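Local coordinates for protein pantothenate kinase (Coxiella burnetii, PDB 3TQC) that catalyses the ATP-dependent phosphorylation of (R)-pantothenate to (R)-4'-phosphopantothenate, the first step of coenzyme A biosynthesis, at residues L219-V223 against S224-D228; Q238-Q241 against K242-I245; H280-N283 against E284-V288. All coordinates share one frame; numbering follows the deposited sequence.

In the fold
Contacts 2 and 3 hold neighbouring elements on one side of the chain: the turns at 238-245 and 280-288 belong to helices 237-253 and 271-294, which pack against each other beside the P-loop, and the centres of the two contacts lie about 11 Å apart. Contact 1 lies on the other side of the chain's centre from contact 2, about 30 Å from it between centres, in the loop before strand 229-234 where the second subunit packs against it. All three are partly buried. Their chemistry follows their places: contact 1 folds a loop through an aspartate shared with the other subunit, contact 2 sets a tryptophan near ADP, and contact 3 widens a helix at a pi-type turn.

Contact 1: residues L219-V223 against S224-D228; sequences LQVFV and SDFFD
The chain runs extended through V221 and F222 and then coils into a short 3-10 turn, where D225 N bonds to F222 O at 2.9 Å and F226 N to V223 O at 2.8 Å. D225 then folds back over the start of the turn. With its CG anti to its own carbonyl carbon (chi1 -62°), the carboxylate lies alongside the F222 side chain, its plane 24° from that of the ring, and OD1 takes the F222 amide at 2.8 Å. That bond is nearly straight, 170° at the hydrogen, and meets OD1 on its anti side, somewhat out of the carboxylate plane. The backbone N-H and C=O of F222 are thus both engaged by D225, through its side chain and its amide. V221 CG2 sits between OD1 of D225, 3.5 Å away, and the ring of F226, which crosses the valine at about a right angle and meets the methyl through CE1 and CZ. V223 turns the other way and touches F227, its CG1 lying 4.0 Å from CE2 of that ring, while L160 and L164 of helix 157-168 also pack on V223. The loop also meets the second subunit: OD1 of D225 forms a salt bridge with R300 of that subunit, whereas S224 OG is hydrogen-bonded to R300 of its own chain. One carboxylate oxygen therefore serves two purposes. The amide of F222 fixes its position, and the arginine of the other subunit probably steadies its negative charge, which is consistent with D225 linking the fold of this loop to the subunit interface.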
loop_
_atom_site.group_PDB
_atom_site.type_symbol
_atom_site.label_atom_id
_atom_site.label_comp_id
_atom_site.label_asym_id
_atom_site.label_seq_id
_atom_site.Cartn_x
_atom_site.Cartn_y
_atom_site.Cartn_z
ATOM N N LEU B 219 -8.272 -12.624 -7.768
ATOM C CA LEU B 219 -7.696 -12.019 -6.557
ATOM C C LEU B 219 -6.492 -11.146 -6.894
ATOM O O LEU B 219 -5.621 -11.549 -7.677
ATOM C CB LEU B 219 -7.309 -13.089 -5.522
ATOM C CG LEU B 219 -8.433 -13.417 -4.527
ATOM C CD1 LEU B 219 -8.337 -14.819 -3.927
ATOM C CD2 LEU B 219 -8.432 -12.359 -3.432
ATOM N N GLN B 220 -6.461 -9.949 -6.312
ATOM C CA GLN B 220 -5.444 -8.966 -6.635
ATOM C C GLN B 220 -4.662 -8.580 -5.395
ATOM O O GLN B 220 -5.220 -8.093 -4.412
ATOM C CB GLN B 220 -6.063 -7.706 -7.267
ATOM C CG GLN B 220 -6.734 -7.908 -8.653
ATOM C CD GLN B 220 -5.783 -8.451 -9.725
ATOM O OE1 GLN B 220 -4.658 -7.967 -9.886
ATOM N NE2 GLN B 220 -6.232 -9.462 -10.452
ATOM N N VAL B 221 -3.360 -8.818 -5.469
ATOM C CA VAL B 221 -2.387 -8.289 -4.525
ATOM C C VAL B 221 -1.255 -7.665 -5.344
ATOM O O VAL B 221 -0.941 -8.116 -6.443
ATOM C CB VAL B 221 -1.802 -9.390 -3.593
ATOM C CG1 VAL B 221 -1.356 -10.608 -4.405
ATOM C CG2 VAL B 221 -0.629 -8.855 -2.810
ATOM N N PHE B 222 -0.673 -6.615 -4.793
ATOM C CA PHE B 222 0.430 -5.905 -5.410
ATOM C C PHE B 222 1.699 -6.190 -4.645
ATOM O O PHE B 222 1.644 -6.568 -3.480
ATOM C CB PHE B 222 0.164 -4.405 -5.370
ATOM C CG PHE B 222 -1.221 -4.033 -5.789
ATOM C CD1 PHE B 222 -1.817 -4.655 -6.870
ATOM C CD2 PHE B 222 -1.922 -3.050 -5.119
ATOM C CE1 PHE B 222 -3.082 -4.314 -7.261
ATOM C CE2 PHE B 222 -3.192 -2.706 -5.524
ATOM C CZ PHE B 222 -3.766 -3.345 -6.595
ATOM N N VAL B 223 2.837 -6.004 -5.308
ATOM C CA VAL B 223 4.141 -6.123 -4.654
ATOM C C VAL B 223 4.176 -5.261 -3.398
ATOM O O VAL B 223 4.673 -5.700 -2.359
ATOM C CB VAL B 223 5.293 -5.711 -5.608
ATOM C CG1 VAL B 223 6.605 -5.621 -4.870
ATOM C CG2 VAL B 223 5.383 -6.684 -6.789
ATOM N N SER B 224 3.629 -4.052 -3.490
ATOM C CA SER B 224 3.579 -3.142 -2.350
ATOM C C SER B 224 2.834 -3.702 -1.127
ATOM O O SER B 224 3.068 -3.263 0.009
ATOM C CB SER B 224 2.960 -1.806 -2.764
ATOM O OG SER B 224 1.580 -1.950 -3.022
ATOM N N ASP B 225 1.973 -4.690 -1.331
ATOM C CA ASP B 225 1.313 -5.312 -0.192
ATOM C C ASP B 225 2.256 -6.206 0.616
ATOM O O ASP B 225 1.914 -6.618 1.728
ATOM C CB ASP B 225 0.072 -6.074 -0.635
ATOM C CG ASP B 225 -0.976 -5.158 -1.267
ATOM O OD1 ASP B 225 -1.461 -5.462 -2.365
ATOM O OD2 ASP B 225 -1.309 -4.124 -0.669
ATOM N N PHE B 226 3.458 -6.451 0.091
ATOM C CA PHE B 226 4.456 -7.248 0.789
ATOM C C PHE B 226 5.652 -6.466 1.267
ATOM O O PHE B 226 6.606 -7.044 1.823
ATOM C CB PHE B 226 4.908 -8.392 -0.088
ATOM C CG PHE B 226 3.841 -9.364 -0.346
ATOM C CD1 PHE B 226 3.195 -9.394 -1.559
ATOM C CD2 PHE B 226 3.432 -10.221 0.655
ATOM C CE1 PHE B 226 2.179 -10.294 -1.788
ATOM C CE2 PHE B 226 2.420 -11.109 0.445
ATOM C CZ PHE B 226 1.789 -11.153 -0.788
ATOM N N PHE B 227 5.620 -5.158 1.108
ATOM C CA PHE B 227 6.673 -4.354 1.694
ATOM C C PHE B 227 6.141 -3.278 2.610
ATOM O O PHE B 227 4.955 -2.955 2.607
ATOM C CB PHE B 227 7.682 -3.839 0.633
ATOM C CG PHE B 227 7.135 -2.878 -0.385
ATOM C CD1 PHE B 227 6.519 -1.690 -0.012
ATOM C CD2 PHE B 227 7.331 -3.117 -1.731
ATOM C CE1 PHE B 227 6.072 -0.759 -0.981
ATOM C CE2 PHE B 227 6.874 -2.212 -2.707
ATOM C CZ PHE B 227 6.250 -1.031 -2.327
ATOM N N ASP B 228 7.048 -2.739 3.410
ATOM C CA ASP B 228 6.703 -1.839 4.492
ATOM C C ASP B 228 7.008 -0.372 4.195
ATOM O O ASP B 228 6.398 0.534 4.757
ATOM C CB ASP B 228 7.487 -2.295 5.716
ATOM C CG ASP B 228 7.142 -3.704 6.103
ATOM O OD1 ASP B 228 6.113 -3.848 6.792
ATOM O OD2 ASP B 228 7.862 -4.654 5.706
#

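Contact 2: residues Q238-Q241 against K242-I245; sequences QVIQ and KWYI
V239 and W243, one helical turn apart, make the packed side of this contact, where W243 is buried. They lie side by side and point the same way, and CG1 of the valine, set anti to its backbone N (chi1 163°), stands over one face of the indole towards its rim in a CH-pi arrangement. Its exact closeness is doubtful, because the modelled carbons sit too near each other. I240 adds a lighter touch, its CG1 4.3 Å from W243 CZ3, and also packs on W282 of helix 271-294 and S100. The backbone beneath is regular alpha-helix: W243 N reaches V239 O at 3.1 Å, and Y244 N meets I240 O at 2.6 Å. Packing thins out round the helix. Q241 and I245 run alongside each other, with CG of Q241 3.7 Å from I245 CD1, while Q238 and K242 are exposed and K242 turns its amine to a salt bridge with D246. On the packed side the indole is held from several directions, for NE1 bonds to A309 O, H311 stacks on the ring and K307 makes a cation-pi contact. R247 of the same helix lines the ADP pocket directly, as do K307 and H311; the W243 side chain, about 5 Å from the bound ADP, stands behind these two as a second-shell residue in the nucleotide site of a P-loop kinase.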
loop_
_atom_site.group_PDB
_atom_site.type_symbol
_atom_site.label_atom_id
_atom_site.label_comp_id
_atom_site.label_asym_id
_atom_site.label_seq_id
_atom_site.Cartn_x
_atom_site.Cartn_y
_atom_site.Cartn_z
ATOM N N GLN B 238 16.385 13.183 -19.253
ATOM C CA GLN B 238 17.607 13.463 -20.045
ATOM C C GLN B 238 18.849 13.033 -19.266
ATOM O O GLN B 238 19.813 12.536 -19.837
ATOM C CB GLN B 238 17.768 14.947 -20.396
ATOM C CG GLN B 238 16.582 15.635 -21.074
ATOM C CD GLN B 238 16.472 15.324 -22.553
ATOM O OE1 GLN B 238 15.902 14.297 -22.939
ATOM N NE2 GLN B 238 17.001 16.211 -23.390
ATOM N N VAL B 239 18.807 13.242 -17.953
ATOM C CA VAL B 239 19.926 12.894 -17.082
ATOM C C VAL B 239 20.120 11.379 -17.004
ATOM O O VAL B 239 21.241 10.886 -17.161
ATOM C CB VAL B 239 19.762 13.535 -15.684
ATOM C CG1 VAL B 239 20.665 12.856 -14.639
ATOM C CG2 VAL B 239 20.035 15.033 -15.784
ATOM N N ILE B 240 19.026 10.647 -16.813
ATOM C CA ILE B 240 19.093 9.185 -16.747
ATOM C C ILE B 240 19.598 8.638 -18.085
ATOM O O ILE B 240 20.452 7.757 -18.110
ATOM C CB ILE B 240 17.741 8.533 -16.403
ATOM C CG1 ILE B 240 17.139 9.138 -15.124
ATOM C CG2 ILE B 240 17.918 7.019 -16.178
ATOM C CD1 ILE B 240 15.695 8.813 -14.924
ATOM N N GLN B 241 19.078 9.189 -19.183
ATOM C CA GLN B 241 19.526 8.856 -20.525
ATOM C C GLN B 241 21.046 8.851 -20.575
ATOM O O GLN B 241 21.644 7.862 -20.987
ATOM C CB GLN B 241 18.962 9.858 -21.541
ATOM C CG GLN B 241 19.458 9.689 -22.971
ATOM C CD GLN B 241 18.757 10.621 -23.956
ATOM O OE1 GLN B 241 17.548 10.859 -23.867
ATOM N NE2 GLN B 241 19.516 11.158 -24.880
ATOM N N LYS B 242 21.664 9.942 -20.129
ATOM C CA LYS B 242 23.119 10.023 -20.117
ATOM C C LYS B 242 23.741 8.937 -19.238
ATOM O O LYS B 242 24.730 8.322 -19.623
ATOM C CB LYS B 242 23.604 11.400 -19.667
ATOM C CG LYS B 242 25.127 11.519 -19.692
ATOM C CD LYS B 242 25.602 12.968 -19.773
ATOM C CE LYS B 242 27.006 13.101 -19.208
ATOM N NZ LYS B 242 27.925 12.089 -19.793
ATOM N N TRP B 243 23.158 8.678 -18.070
ATOM C CA TRP B 243 23.727 7.655 -17.206
ATOM C C TRP B 243 23.608 6.310 -17.877
ATOM O O TRP B 243 24.494 5.462 -17.787
ATOM C CB TRP B 243 23.016 7.592 -15.870
ATOM C CG TRP B 243 23.154 8.820 -15.045
ATOM C CD1 TRP B 243 24.138 9.754 -15.118
ATOM C CD2 TRP B 243 22.284 9.228 -13.980
ATOM N NE1 TRP B 243 23.924 10.726 -14.180
ATOM C CE2 TRP B 243 22.791 10.427 -13.470
ATOM C CE3 TRP B 243 21.110 8.698 -13.427
ATOM C CZ2 TRP B 243 22.177 11.111 -12.425
ATOM C CZ3 TRP B 243 20.492 9.376 -12.396
ATOM C CH2 TRP B 243 21.030 10.575 -11.899
ATOM N N TYR B 244 22.480 6.109 -18.538
ATOM C CA TYR B 244 22.253 4.882 -19.264
ATOM C C TYR B 244 23.272 4.746 -20.392
ATOM O O TYR B 244 23.941 3.725 -20.499
ATOM C CB TYR B 244 20.831 4.826 -19.810
ATOM C CG TYR B 244 20.618 3.577 -20.589
ATOM C CD1 TYR B 244 20.239 2.406 -19.957
ATOM C CD2 TYR B 244 20.827 3.550 -21.959
ATOM C CE1 TYR B 244 20.069 1.243 -20.672
ATOM C CE2 TYR B 244 20.655 2.398 -22.674
ATOM C CZ TYR B 244 20.282 1.243 -22.028
ATOM O OH TYR B 244 20.115 0.084 -22.744
ATOM N N ILE B 245 23.404 5.780 -21.219
ATOM C CA ILE B 245 24.305 5.703 -22.358
ATOM C C ILE B 245 25.739 5.495 -21.897
ATOM O O ILE B 245 26.463 4.704 -22.481
ATOM C CB ILE B 245 24.183 6.929 -23.300
ATOM C CG1 ILE B 245 22.824 6.912 -24.010
ATOM C CG2 ILE B 245 25.292 6.929 -24.345
ATOM C CD1 ILE B 245 22.448 8.242 -24.633
#

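Contact 3: residues H280-N283 against E284-V288; sequences HVWN and EINKV
A pi-type turn at 284-286 widens helix 271-294, and V281 and W282 carry the bonding that marks it. V281 O accepts two amides, I285 N at 2.7 Å in the usual i+4 way and N286 N at 3.1 Å from one residue further on, and the two arrive from opposite faces of the carbonyl plane. W282 O then keeps to the wider spacing and takes K287 N at 2.6 Å, in its carbonyl plane. With this spacing K287 comes to lie across W282, at about a right angle to the indole, with CB over the five-membered ring, 3.9 Å from its centroid in a CH-pi contact, and CD near NE1. The chain starts extended, with CG anti to the backbone N (chi1 -177°), and bends only beyond CG, where CE passes 3.6 Å from OD1 of N283. N286 reaches the other end of the same indole, its CB 3.6 Å from W282 CE3. N286 also packs on Y244 of helix 237-253 and on V101, so the turn backs the predicted ATP-binding loop, with the N286 side chain about 9 Å from the bound ADP. E284 N makes an ordinary helical bond to H280 O, and the two side chains cross at about a right angle, CB of the glutamate lying over the rim of the imidazole and CG 3.6 Å from H280 CE1.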
loop_
_atom_site.group_PDB
_atom_site.type_symbol
_atom_site.label_atom_id
_atom_site.label_comp_id
_atom_site.label_asym_id
_atom_site.label_seq_id
_atom_site.Cartn_x
_atom_site.Cartn_y
_atom_site.Cartn_z
ATOM N N HIS B 280 18.926 5.088 -28.809
ATOM C CA HIS B 280 17.740 4.489 -29.407
ATOM C C HIS B 280 17.013 3.598 -28.413
ATOM O O HIS B 280 15.805 3.733 -28.232
ATOM C CB HIS B 280 18.113 3.672 -30.649
ATOM C CG HIS B 280 17.063 2.691 -31.054
ATOM N ND1 HIS B 280 16.019 3.025 -31.889
ATOM C CD2 HIS B 280 16.873 1.393 -30.713
ATOM C CE1 HIS B 280 15.243 1.970 -32.060
ATOM N NE2 HIS B 280 15.736 0.969 -31.355
ATOM N N VAL B 281 17.755 2.684 -27.789
ATOM C CA VAL B 281 17.180 1.741 -26.827
ATOM C C VAL B 281 16.507 2.499 -25.679
ATOM O O VAL B 281 15.365 2.203 -25.308
ATOM C CB VAL B 281 18.245 0.769 -26.280
ATOM C CG1 VAL B 281 17.741 0.036 -25.040
ATOM C CG2 VAL B 281 18.660 -0.225 -27.352
ATOM N N TRP B 282 17.220 3.479 -25.130
ATOM C CA TRP B 282 16.651 4.376 -24.131
ATOM C C TRP B 282 15.346 5.014 -24.621
ATOM O O TRP B 282 14.318 4.914 -23.962
ATOM C CB TRP B 282 17.639 5.482 -23.765
ATOM C CG TRP B 282 17.007 6.503 -22.923
ATOM C CD1 TRP B 282 16.538 7.717 -23.322
ATOM C CD2 TRP B 282 16.719 6.394 -21.519
ATOM N NE1 TRP B 282 15.980 8.373 -22.256
ATOM C CE2 TRP B 282 16.080 7.585 -21.135
ATOM C CE3 TRP B 282 16.946 5.405 -20.555
ATOM C CZ2 TRP B 282 15.666 7.827 -19.815
ATOM C CZ3 TRP B 282 16.513 5.642 -19.229
ATOM C CH2 TRP B 282 15.882 6.841 -18.886
ATOM N N ASN B 283 15.397 5.643 -25.794
ATOM C CA ASN B 283 14.262 6.399 -26.285
ATOM C C ASN B 283 13.057 5.528 -26.596
ATOM O O ASN B 283 11.935 5.914 -26.290
ATOM C CB ASN B 283 14.639 7.225 -27.515
ATOM C CG ASN B 283 15.245 8.577 -27.160
ATOM O OD1 ASN B 283 14.881 9.204 -26.169
ATOM N ND2 ASN B 283 16.154 9.046 -28.003
ATOM N N GLU B 284 13.279 4.357 -27.187
ATOM C CA GLU B 284 12.169 3.516 -27.657
ATOM C C GLU B 284 11.759 2.440 -26.649
ATOM O O GLU B 284 10.642 1.931 -26.701
ATOM C CB GLU B 284 12.527 2.852 -28.981
ATOM C CG GLU B 284 12.833 3.828 -30.121
ATOM C CD GLU B 284 11.663 4.755 -30.479
ATOM O OE1 GLU B 284 10.489 4.325 -30.398
ATOM O OE2 GLU B 284 11.932 5.919 -30.859
ATOM N N ILE B 285 12.666 2.079 -25.755
ATOM C CA ILE B 285 12.379 1.057 -24.778
ATOM C C ILE B 285 12.352 1.635 -23.355
ATOM O O ILE B 285 11.279 1.832 -22.787
ATOM C CB ILE B 285 13.374 -0.103 -24.883
ATOM C CG1 ILE B 285 13.298 -0.730 -26.284
ATOM C CG2 ILE B 285 13.088 -1.144 -23.794
ATOM C CD1 ILE B 285 14.283 -1.864 -26.483
ATOM N N ASN B 286 13.515 1.919 -22.786
ATOM C CA ASN B 286 13.577 2.268 -21.366
ATOM C C ASN B 286 12.798 3.528 -20.969
ATOM O O ASN B 286 12.132 3.535 -19.931
ATOM C CB ASN B 286 15.029 2.360 -20.900
ATOM C CG ASN B 286 15.738 1.017 -20.968
ATOM O OD1 ASN B 286 15.192 -0.005 -20.555
ATOM N ND2 ASN B 286 16.946 1.012 -21.495
ATOM N N LYS B 287 12.855 4.566 -21.795
ATOM C CA LYS B 287 12.156 5.802 -21.498
ATOM C C LYS B 287 10.639 5.670 -21.601
ATOM O O LYS B 287 9.907 6.360 -20.893
ATOM C CB LYS B 287 12.622 6.944 -22.402
ATOM C CG LYS B 287 11.942 8.271 -22.046
ATOM C CD LYS B 287 12.779 9.477 -22.434
ATOM C CE LYS B 287 12.377 10.048 -23.747
ATOM N NZ LYS B 287 11.038 10.663 -23.636
ATOM N N VAL B 288 10.176 4.811 -22.497
ATOM C CA VAL B 288 8.764 4.540 -22.624
ATOM C C VAL B 288 8.321 3.786 -21.377
ATOM O O VAL B 288 7.255 4.045 -20.842
ATOM C CB VAL B 288 8.451 3.727 -23.902
ATOM C CG1 VAL B 288 6.985 3.283 -23.929
ATOM C CG2 VAL B 288 8.793 4.546 -25.135
#